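Local coordinates for putative type VI secretion protein (Escherichia coli, PDB 6SJL) that forms the VgrG spike of the type VI secretion system and binds the Tle1 effector, which it probably carries to the target cell, at the interface of chains A and B and the interface of chains A and C. Coordinates in Å, arbitrary orientation; residue numbers count along the deposited sequence, not the author numbering. Chains: chain A/B, Putative type VI secretion protein; chain C, Putative type VI secretion protein.

Contact 1: the interface of chains A and B. Residues chain A 515, 529-530; chain B 517-519, 525-527, 546.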
loop_
_atom_site.group_PDB
_atom_site.type_symbol
_atom_site.label_atom_id
_atom_site.label_comp_id
_atom_site.label_asym_id
_atom_site.label_seq_id
_atom_site.Cartn_x
_atom_site.Cartn_y
_atom_site.Cartn_z
ATOM N N ILE A 515 38.434 -26.325 -14.530
ATOM C CA ILE A 515 39.290 -25.347 -15.173
ATOM C C ILE A 515 39.415 -24.177 -14.222
ATOM O O ILE A 515 38.412 -23.700 -13.693
ATOM C CB ILE A 515 38.717 -24.888 -16.517
ATOM C CG1 ILE A 515 38.704 -26.028 -17.508
ATOM C CG2 ILE A 515 39.518 -23.751 -17.060
ATOM C CD1 ILE A 515 37.954 -25.707 -18.689
ATOM N N LEU A 529 35.683 -23.092 -13.206
ATOM C CA LEU A 529 34.653 -23.904 -13.823
ATOM C C LEU A 529 34.799 -25.343 -13.365
ATOM O O LEU A 529 35.888 -25.902 -13.430
ATOM C CB LEU A 529 34.742 -23.842 -15.342
ATOM C CG LEU A 529 34.683 -22.509 -16.055
ATOM C CD1 LEU A 529 34.845 -22.770 -17.494
ATOM C CD2 LEU A 529 33.384 -21.838 -15.804
ATOM N N GLY A 530 33.713 -25.933 -12.906
ATOM C CA GLY A 530 33.632 -27.375 -12.765
ATOM C C GLY A 530 33.705 -27.822 -11.317
ATOM O O GLY A 530 32.920 -27.396 -10.497
ATOM N N LEU B 517 35.363 -22.331 -23.326
ATOM C CA LEU B 517 36.154 -22.819 -22.210
ATOM C C LEU B 517 35.257 -23.772 -21.449
ATOM O O LEU B 517 34.426 -23.345 -20.656
ATOM C CB LEU B 517 36.615 -21.668 -21.341
ATOM C CG LEU B 517 37.667 -21.892 -20.282
ATOM C CD1 LEU B 517 38.928 -22.368 -20.903
ATOM C CD2 LEU B 517 37.887 -20.604 -19.576
ATOM N N SER B 518 35.428 -25.055 -21.675
ATOM C CA SER B 518 34.455 -26.033 -21.238
ATOM C C SER B 518 35.118 -27.093 -20.384
ATOM O O SER B 518 36.259 -27.470 -20.628
ATOM C CB SER B 518 33.775 -26.672 -22.434
ATOM O OG SER B 518 32.788 -27.591 -22.023
ATOM N N THR B 519 34.408 -27.544 -19.366
ATOM C CA THR B 519 34.768 -28.734 -18.618
ATOM C C THR B 519 33.548 -29.632 -18.566
ATOM O O THR B 519 32.420 -29.170 -18.706
ATOM C CB THR B 519 35.285 -28.410 -17.202
ATOM O OG1 THR B 519 35.775 -29.602 -16.600
ATOM C CG2 THR B 519 34.223 -27.857 -16.337
ATOM N N THR B 525 30.130 -27.380 -17.607
ATOM C CA THR B 525 30.419 -26.058 -17.079
ATOM C C THR B 525 31.284 -25.318 -18.086
ATOM O O THR B 525 32.466 -25.619 -18.235
ATOM C CB THR B 525 31.100 -26.154 -15.726
ATOM O OG1 THR B 525 30.384 -27.073 -14.912
ATOM C CG2 THR B 525 31.078 -24.823 -15.049
ATOM N N GLN B 526 30.708 -24.332 -18.754
ATOM C CA GLN B 526 31.349 -23.684 -19.877
ATOM C C GLN B 526 31.301 -22.181 -19.711
ATOM O O GLN B 526 30.398 -21.643 -19.081
ATOM C CB GLN B 526 30.664 -24.040 -21.170
ATOM C CG GLN B 526 30.486 -25.480 -21.355
ATOM C CD GLN B 526 29.840 -25.783 -22.631
ATOM O OE1 GLN B 526 29.100 -24.980 -23.157
ATOM N NE2 GLN B 526 30.118 -26.941 -23.166
ATOM N N LEU B 527 32.299 -21.513 -20.273
ATOM C CA LEU B 527 32.229 -20.096 -20.593
ATOM C C LEU B 527 32.321 -19.992 -22.100
ATOM O O LEU B 527 33.363 -20.291 -22.677
ATOM C CB LEU B 527 33.340 -19.297 -19.934
ATOM C CG LEU B 527 33.406 -17.859 -20.440
ATOM C CD1 LEU B 527 32.266 -17.029 -19.927
ATOM C CD2 LEU B 527 34.715 -17.236 -20.088
ATOM N N LEU B 546 27.962 -17.901 -19.336
ATOM C CA LEU B 546 28.479 -18.683 -18.228
ATOM C C LEU B 546 27.413 -19.691 -17.860
ATOM O O LEU B 546 26.278 -19.322 -17.579
ATOM C CB LEU B 546 28.825 -17.808 -17.035
ATOM C CG LEU B 546 29.709 -18.533 -16.046
ATOM C CD1 LEU B 546 30.959 -18.963 -16.725
ATOM C CD2 LEU B 546 30.006 -17.639 -14.894
#
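A:Leu529 and A:Ile515 press against B:Leu517, B:Thr519 and B:Thr525 in an apolar interface between two copies of VgrG. Three such copies make the trimeric spike, and this patch helps bind neighbouring chains together. In this patch no nitrogen or oxygen of one chain comes within bonding reach of the other, so the contact here rests on packing of carbon groups.

A:Leu529 is the main plug. Its CG lies anti to its carbonyl carbon (chi1 -56°), and its forked tip reaches in among side chains from three B strands. CB meets the methyl CG2 of B:Thr525 at 3.8 Å, as the two side chains slide past each other in opposite directions. The CD2 branch goes on to CD1 of B:Leu546, 3.9 Å away, and these two leucines cross at a slant. The CD1 branch turns to B:Leu517 instead and lies 4.1 Å from its CG.

A:Ile515 works beside it. Its CG2 methyl touches CD1 of B:Leu517 at 4.1 Å. Its CD1 end lies 4.1 Å from CB of B:Thr519. B:Leu517 thus meets both A side chains. The backbone of A:Gly530 lies close to the two threonines: its CA is 3.7 Å from CG2 of B:Thr519. The methyl of B:Thr525 faces the same glycine.

B:Ser518 and B:Gln526 give little surface to chain A. They pair within chain B instead. The amide NE2 of B:Gln526 donates to OG of B:Ser518 at 3.0 Å, a bent bond (137° at H) with the hydroxyl tilted from the amide plane. This links neighbouring B strands.

In the fold, A:Ile515 lies on strand 514-519 and A:Leu529 ends strand 525-529. The B residues lie on the same two strands and on strand 544-548, in the beta-rich shaft of the spike.

Contact 2: the interface of chains A and C. Residues chain A 832-834; chain C 3-5.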
loop_
_atom_site.group_PDB
_atom_site.type_symbol
_atom_site.label_atom_id
_atom_site.label_comp_id
_atom_site.label_asym_id
_atom_site.label_seq_id
_atom_site.Cartn_x
_atom_site.Cartn_y
_atom_site.Cartn_z
ATOM N N GLY A 832 -45.840 -31.726 38.605
ATOM C CA GLY A 832 -45.162 -31.089 39.720
ATOM C C GLY A 832 -44.907 -32.043 40.866
ATOM O O GLY A 832 -45.350 -33.186 40.879
ATOM N N LYS A 833 -44.174 -31.525 41.849
ATOM C CA LYS A 833 -43.681 -32.211 43.036
ATOM C C LYS A 833 -44.704 -32.158 44.168
ATOM O O LYS A 833 -45.621 -31.336 44.167
ATOM C CB LYS A 833 -42.371 -31.549 43.481
ATOM C CG LYS A 833 -41.693 -32.085 44.736
ATOM C CD LYS A 833 -41.032 -33.412 44.483
ATOM C CE LYS A 833 -40.230 -33.868 45.688
ATOM N NZ LYS A 833 -39.035 -33.013 45.936
ATOM N N VAL A 834 -44.546 -33.063 45.133
ATOM C CA VAL A 834 -45.122 -32.877 46.470
ATOM C C VAL A 834 -44.338 -33.700 47.491
ATOM O O VAL A 834 -44.199 -33.316 48.648
ATOM C CB VAL A 834 -46.609 -33.240 46.531
ATOM C CG1 VAL A 834 -46.804 -34.742 46.488
ATOM C CG2 VAL A 834 -47.219 -32.673 47.788
ATOM N N LYS C 3 -44.756 -38.768 46.411
ATOM C CA LYS C 3 -43.909 -37.593 46.551
ATOM C C LYS C 3 -44.051 -36.704 45.326
ATOM O O LYS C 3 -43.695 -35.537 45.345
ATOM C CB LYS C 3 -42.456 -38.010 46.770
ATOM C CG LYS C 3 -41.512 -36.877 47.099
ATOM C CD LYS C 3 -40.107 -37.390 47.360
ATOM C CE LYS C 3 -40.023 -38.080 48.716
ATOM N NZ LYS C 3 -38.637 -38.479 49.066
ATOM N N TYR C 4 -44.591 -37.263 44.254
ATOM C CA TYR C 4 -44.909 -36.500 43.060
ATOM C C TYR C 4 -46.400 -36.607 42.795
ATOM O O TYR C 4 -47.025 -37.629 43.088
ATOM C CB TYR C 4 -44.097 -36.992 41.850
ATOM C CG TYR C 4 -42.624 -37.079 42.158
ATOM C CD1 TYR C 4 -41.802 -35.982 42.005
ATOM C CD2 TYR C 4 -42.069 -38.243 42.660
ATOM C CE1 TYR C 4 -40.467 -36.048 42.312
ATOM C CE2 TYR C 4 -40.734 -38.314 42.971
ATOM C CZ TYR C 4 -39.937 -37.213 42.798
ATOM O OH TYR C 4 -38.602 -37.293 43.109
ATOM N N GLN C 5 -46.975 -35.535 42.264
ATOM C CA GLN C 5 -48.408 -35.520 42.032
ATOM C C GLN C 5 -48.719 -34.648 40.826
ATOM O O GLN C 5 -48.213 -33.529 40.718
ATOM C CB GLN C 5 -49.156 -35.050 43.289
ATOM C CG GLN C 5 -48.873 -33.633 43.774
ATOM C CD GLN C 5 -49.846 -32.620 43.209
ATOM O OE1 GLN C 5 -50.982 -32.954 42.881
ATOM N NE2 GLN C 5 -49.410 -31.372 43.107
#
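The phenol ring of C:Tyr4 meets A:Lys833 at its CD1-CE1 edge, while the side chain of C:Lys3, from its own chain, lies over one face. The two backbones pair here in a short antiparallel beta bridge between VgrG and the Tle1 effector, A:Lys833 with C:Tyr4. The aliphatic chain of A:Lys833 passes beyond the ring edge, raised towards the face that C:Lys3 overlies. Its CD is 3.5 Å from CE1 of C:Tyr4, and the two side chains cross obliquely. CE of A:Lys833 touches CG of C:Lys3 at 3.6 Å. These two lysines run side by side and point the same way. NZ of A:Lys833 is 6.3 Å from NZ of C:Lys3; like charges there may repel mildly.

In the bridge, C:Gln5 N donates to A:Gly832 O at 3.2 Å (163° at H). A:Val834 N donates to C:Lys3 O at 2.6 Å. Each donor is tilted from the plane of the carbonyl it meets.

On the other side of the paired backbones, CG1 of A:Val834 packs 3.6 Å from CG of C:Gln5. CG1 takes the crowded position between backbone N and carbonyl carbon (chi1 74°), which brings it against the effector. A bend in C:Gln5 (chi2 93°) turns its amide along the chain A backbone, near the A:Lys833 carbonyl. The chain A residues follow strand 825-830. C:Tyr4 and C:Gln5 begin strand 4-9, and C:Lys3 comes just before it.

The centres of contact 1 and contact 2 are about 100 Å apart. They share no residue or strand, but chain A takes part in both. Contact 1 belongs to the early part of the modelled chain and joins VgrG to VgrG. Contact 2 lies at its modelled C-terminal end and joins VgrG to the N-terminal end of modelled Tle1. These two patches lie in separate parts of chain A. With three copies of each protein in the assembly, each VgrG chain can dock an effector while still packed in the trimer. The structure alone does not show coupling between the two sites.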